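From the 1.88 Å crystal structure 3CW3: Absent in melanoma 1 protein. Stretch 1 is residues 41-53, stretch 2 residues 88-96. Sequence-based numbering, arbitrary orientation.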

# COMPACT_ATOMS: atom_id res chain seq x y z
N GLY A 41 1.61 -14.47 5.28
CA GLY A 41 2.15 -14.53 3.94
C GLY A 41 3.04 -13.35 3.61
O GLY A 41 3.47 -12.61 4.50
N CYS A 42 3.34 -13.20 2.33
CA CYS A 42 4.19 -12.11 1.85
C CYS A 42 3.47 -11.43 0.70
O CYS A 42 2.77 -12.08 -0.08
CB CYS A 42 5.54 -12.66 1.39
SG CYS A 42 6.46 -13.51 2.71
N TRP A 43 3.65 -10.13 0.59
CA TRP A 43 2.99 -9.37 -0.46
C TRP A 43 3.88 -8.28 -1.02
O TRP A 43 4.90 -7.93 -0.44
CB TRP A 43 1.72 -8.72 0.09
CG TRP A 43 0.75 -9.70 0.65
CD1 TRP A 43 0.83 -10.36 1.85
CD2 TRP A 43 -0.45 -10.15 0.02
NE1 TRP A 43 -0.25 -11.20 2.00
CE2 TRP A 43 -1.05 -11.09 0.89
CE3 TRP A 43 -1.08 -9.86 -1.20
CZ2 TRP A 43 -2.25 -11.74 0.58
CZ3 TRP A 43 -2.27 -10.51 -1.51
CH2 TRP A 43 -2.84 -11.43 -0.62
N ILE A 44 3.47 -7.73 -2.16
CA ILE A 44 4.19 -6.64 -2.78
C ILE A 44 3.18 -5.60 -3.23
O ILE A 44 2.23 -5.93 -3.94
CB ILE A 44 4.99 -7.07 -4.02
CG1 ILE A 44 5.95 -8.21 -3.68
CG2 ILE A 44 5.78 -5.87 -4.55
CD1 ILE A 44 6.57 -8.84 -4.90
N LEU A 45 3.38 -4.36 -2.82
CA LEU A 45 2.49 -3.28 -3.23
C LEU A 45 3.20 -2.59 -4.38
O LEU A 45 4.37 -2.23 -4.27
CB LEU A 45 2.27 -2.28 -2.09
CG LEU A 45 1.77 -2.82 -0.75
CD1 LEU A 45 1.59 -1.64 0.20
CD2 LEU A 45 0.45 -3.56 -0.93
N TYR A 46 2.50 -2.43 -5.50
CA TYR A 46 3.09 -1.77 -6.66
C TYR A 46 2.43 -0.43 -6.94
O TYR A 46 1.23 -0.25 -6.73
CB TYR A 46 2.96 -2.65 -7.91
CG TYR A 46 3.93 -3.81 -7.97
CD1 TYR A 46 3.55 -5.08 -7.56
CD2 TYR A 46 5.22 -3.63 -8.47
CE1 TYR A 46 4.44 -6.17 -7.66
CE2 TYR A 46 6.11 -4.70 -8.57
CZ TYR A 46 5.71 -5.96 -8.17
OH TYR A 46 6.59 -7.01 -8.31
N GLU A 47 3.23 0.50 -7.44
CA GLU A 47 2.77 1.84 -7.77
C GLU A 47 1.83 1.84 -8.98
O GLU A 47 0.90 2.64 -9.05
CB GLU A 47 3.97 2.73 -8.06
CG GLU A 47 3.65 4.03 -8.77
CD GLU A 47 4.89 4.77 -9.22
OE1 GLU A 47 5.86 4.10 -9.64
OE2 GLU A 47 4.89 6.01 -9.16
N GLN A 48 2.06 0.93 -9.91
CA GLN A 48 1.24 0.86 -11.12
C GLN A 48 0.57 -0.49 -11.32
O GLN A 48 0.99 -1.49 -10.74
CB GLN A 48 2.10 1.19 -12.34
CG GLN A 48 2.93 2.45 -12.16
CD GLN A 48 3.68 2.84 -13.41
OE1 GLN A 48 4.37 2.02 -14.02
NE2 GLN A 48 3.56 4.10 -13.80
N PRO A 49 -0.48 -0.54 -12.16
CA PRO A 49 -1.18 -1.79 -12.43
C PRO A 49 -0.25 -2.81 -13.08
O PRO A 49 0.80 -2.46 -13.62
CB PRO A 49 -2.31 -1.36 -13.37
CG PRO A 49 -2.59 0.04 -12.93
CD PRO A 49 -1.20 0.60 -12.76
N ASN A 50 -0.65 -4.08 -13.02
CA ASN A 50 0.13 -5.16 -13.61
C ASN A 50 1.52 -5.33 -13.02
O ASN A 50 2.46 -5.74 -13.71
CB ASN A 50 0.20 -4.97 -15.13
CG ASN A 50 -1.18 -4.97 -15.76
OD1 ASN A 50 -1.96 -5.91 -15.58
ND2 ASN A 50 -1.50 -3.92 -16.50
N PHE A 51 1.64 -5.01 -11.73
CA PHE A 51 2.88 -5.18 -10.99
C PHE A 51 4.09 -4.48 -11.62
O PHE A 51 5.14 -5.09 -11.83
CB PHE A 51 3.14 -6.68 -10.83
CG PHE A 51 1.88 -7.46 -10.52
CD1 PHE A 51 1.36 -8.36 -11.45
CD2 PHE A 51 1.18 -7.25 -9.34
CE1 PHE A 51 0.16 -9.04 -11.20
CE2 PHE A 51 -0.01 -7.91 -9.07
CZ PHE A 51 -0.52 -8.81 -10.01
N GLU A 52 3.93 -3.19 -11.90
CA GLU A 52 4.99 -2.39 -12.51
C GLU A 52 5.23 -1.15 -11.65
O GLU A 52 4.43 -0.85 -10.77
CB GLU A 52 4.57 -1.95 -13.91
CG GLU A 52 4.33 -3.07 -14.91
CD GLU A 52 5.59 -3.86 -15.21
OE1 GLU A 52 6.68 -3.25 -15.20
OE2 GLU A 52 5.49 -5.07 -15.47
N GLY A 53 6.32 -0.44 -11.94
CA GLY A 53 6.63 0.77 -11.20
C GLY A 53 7.33 0.51 -9.88
O GLY A 53 7.82 -0.59 -9.65
N VAL A 88 -2.45 5.93 -3.37
CA VAL A 88 -2.90 5.16 -4.53
C VAL A 88 -2.01 3.94 -4.74
O VAL A 88 -0.79 4.04 -4.80
CB VAL A 88 -2.88 6.01 -5.82
CG1 VAL A 88 -3.24 5.15 -7.02
CG2 VAL A 88 -3.86 7.17 -5.69
N ILE A 89 -2.65 2.77 -4.83
CA ILE A 89 -1.94 1.52 -5.05
C ILE A 89 -2.30 1.03 -6.45
O ILE A 89 -3.48 0.94 -6.80
CB ILE A 89 -2.34 0.45 -4.00
CG1 ILE A 89 -1.98 0.94 -2.60
CG2 ILE A 89 -1.62 -0.86 -4.29
CD1 ILE A 89 -2.41 -0.01 -1.49
N GLY A 90 -1.28 0.72 -7.26
CA GLY A 90 -1.51 0.26 -8.62
C GLY A 90 -1.92 -1.20 -8.72
O GLY A 90 -2.80 -1.56 -9.50
N SER A 91 -1.25 -2.05 -7.95
CA SER A 91 -1.55 -3.47 -7.96
C SER A 91 -0.93 -4.12 -6.74
O SER A 91 -0.00 -3.57 -6.14
CB SER A 91 -1.01 -4.12 -9.25
OG SER A 91 0.34 -3.76 -9.50
N ILE A 92 -1.48 -5.26 -6.35
CA ILE A 92 -1.01 -5.99 -5.18
C ILE A 92 -0.70 -7.42 -5.59
O ILE A 92 -1.56 -8.13 -6.12
CB ILE A 92 -2.08 -5.96 -4.06
CG1 ILE A 92 -2.26 -4.53 -3.56
CG2 ILE A 92 -1.70 -6.91 -2.94
CD1 ILE A 92 -3.33 -4.36 -2.48
N ARG A 93 0.54 -7.84 -5.34
CA ARG A 93 0.98 -9.18 -5.69
C ARG A 93 1.00 -10.09 -4.47
O ARG A 93 1.58 -9.75 -3.43
CB ARG A 93 2.37 -9.13 -6.32
CG ARG A 93 2.84 -10.45 -6.93
CD ARG A 93 2.27 -10.66 -8.33
NE ARG A 93 2.94 -11.78 -9.01
CZ ARG A 93 2.68 -13.06 -8.78
NH1 ARG A 93 1.75 -13.42 -7.90
NH2 ARG A 93 3.36 -14.00 -9.44
N HIS A 94 0.37 -11.25 -4.61
CA HIS A 94 0.30 -12.25 -3.56
C HIS A 94 1.49 -13.19 -3.76
O HIS A 94 1.49 -14.02 -4.67
CB HIS A 94 -1.04 -12.99 -3.68
CG HIS A 94 -1.23 -14.07 -2.66
ND1 HIS A 94 -0.64 -14.05 -1.41
CD2 HIS A 94 -1.99 -15.19 -2.69
CE1 HIS A 94 -1.03 -15.10 -0.72
NE2 HIS A 94 -1.85 -15.81 -1.47
N VAL A 95 2.50 -13.05 -2.91
CA VAL A 95 3.70 -13.87 -3.03
C VAL A 95 3.46 -15.32 -2.61
O VAL A 95 3.30 -15.62 -1.42
CB VAL A 95 4.86 -13.28 -2.21
CG1 VAL A 95 6.11 -14.14 -2.39
CG2 VAL A 95 5.13 -11.85 -2.65
N VAL A 96 3.43 -16.19 -3.61
CA VAL A 96 3.21 -17.62 -3.43
C VAL A 96 1.81 -17.90 -2.88
O VAL A 96 1.08 -16.92 -2.61
CB VAL A 96 4.28 -18.24 -2.50
CG1 VAL A 96 4.12 -19.74 -2.41
CG2 VAL A 96 5.67 -17.90 -3.03
OXT VAL A 96 1.45 -19.09 -2.74
O HOH W 1 1.54 -15.12 0.90
O HOH W 2 -0.17 4.47 -7.55

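The two stretches pair as neighbouring antiparallel strands, with axes 4.8 Å apart at closest approach and N-to-C directions at 161°. The first rule is the ladder's alternation: donors and acceptors of every second residue are spent across the interface. At Ile 44 both are used, Ile 44 N giving to Arg 93 O at 3.0 Å and Arg 93 N to Ile 44 O at 2.9 Å, the latter nearly straight. Tyr 46 N then gives to Ser 91 O at 2.8 Å. At the non-hydrogen-bonded positions, CA-H groups lean on the same acceptors: Trp 43 CA lies 3.3 Å from Arg 93 O, and Ile 92 CA 3.5 Å from Ile 44 O.

Both ends of the ladder depart from the pattern. At one, Val 95 N reaches Cys 42 O at 3.0 Å, but the return bond is replaced by water 1, which accepts from Cys 42 N and donates to Val 95 O, each at 3.0 Å. At the other, Tyr 46 O serves two donors, Gly 90 N at 2.7 Å and, weakly, Ser 91 N at 3.3 Å. Glu 47 O is left to water 2, which donates to it at 2.6 Å and to Val 88 O at 2.9 Å, tying the two stretches together.

Where stretch 1 turns away from the ladder, Ser 91 takes over with its side chain. Its hydroxyl donates from OG to Gln 48 O at 2.7 Å and accepts from Phe 51 N, which lies 2.9 Å from OG, so a single buried group satisfies two backbone atoms of the loop. Within that loop, Gln 48 N gives to Glu 52 O at 3.1 Å. Gly 90 makes the close approach possible: an ideal CB there would lie 2.3 Å from Gln 48 C and 2.5 Å from Glu 47 O, both clashes.

Side chains sort by face. Trp 43, Leu 45, Ile 92 and His 94 share one. There the six-membered ring of Trp 43 and the His 94 ring form an offset stack, planes 20° apart, while Trp 43 CE3 meets Ile 92 CG2 at 3.5 Å and Leu 45 CD2 meets Ile 92 CG1 at 3.9 Å. On the other face, Ile 44 CG1 packs 3.9 Å from Val 95 CG2. Arg 93 lays its aliphatic part over the Phe 51 ring, CD lying 3.6 Å from CE2 of Phe 51 in a CH-pi contact; its charged end is too distant for more than weak attraction to the ring, and NH1 is satisfied elsewhere in the structure.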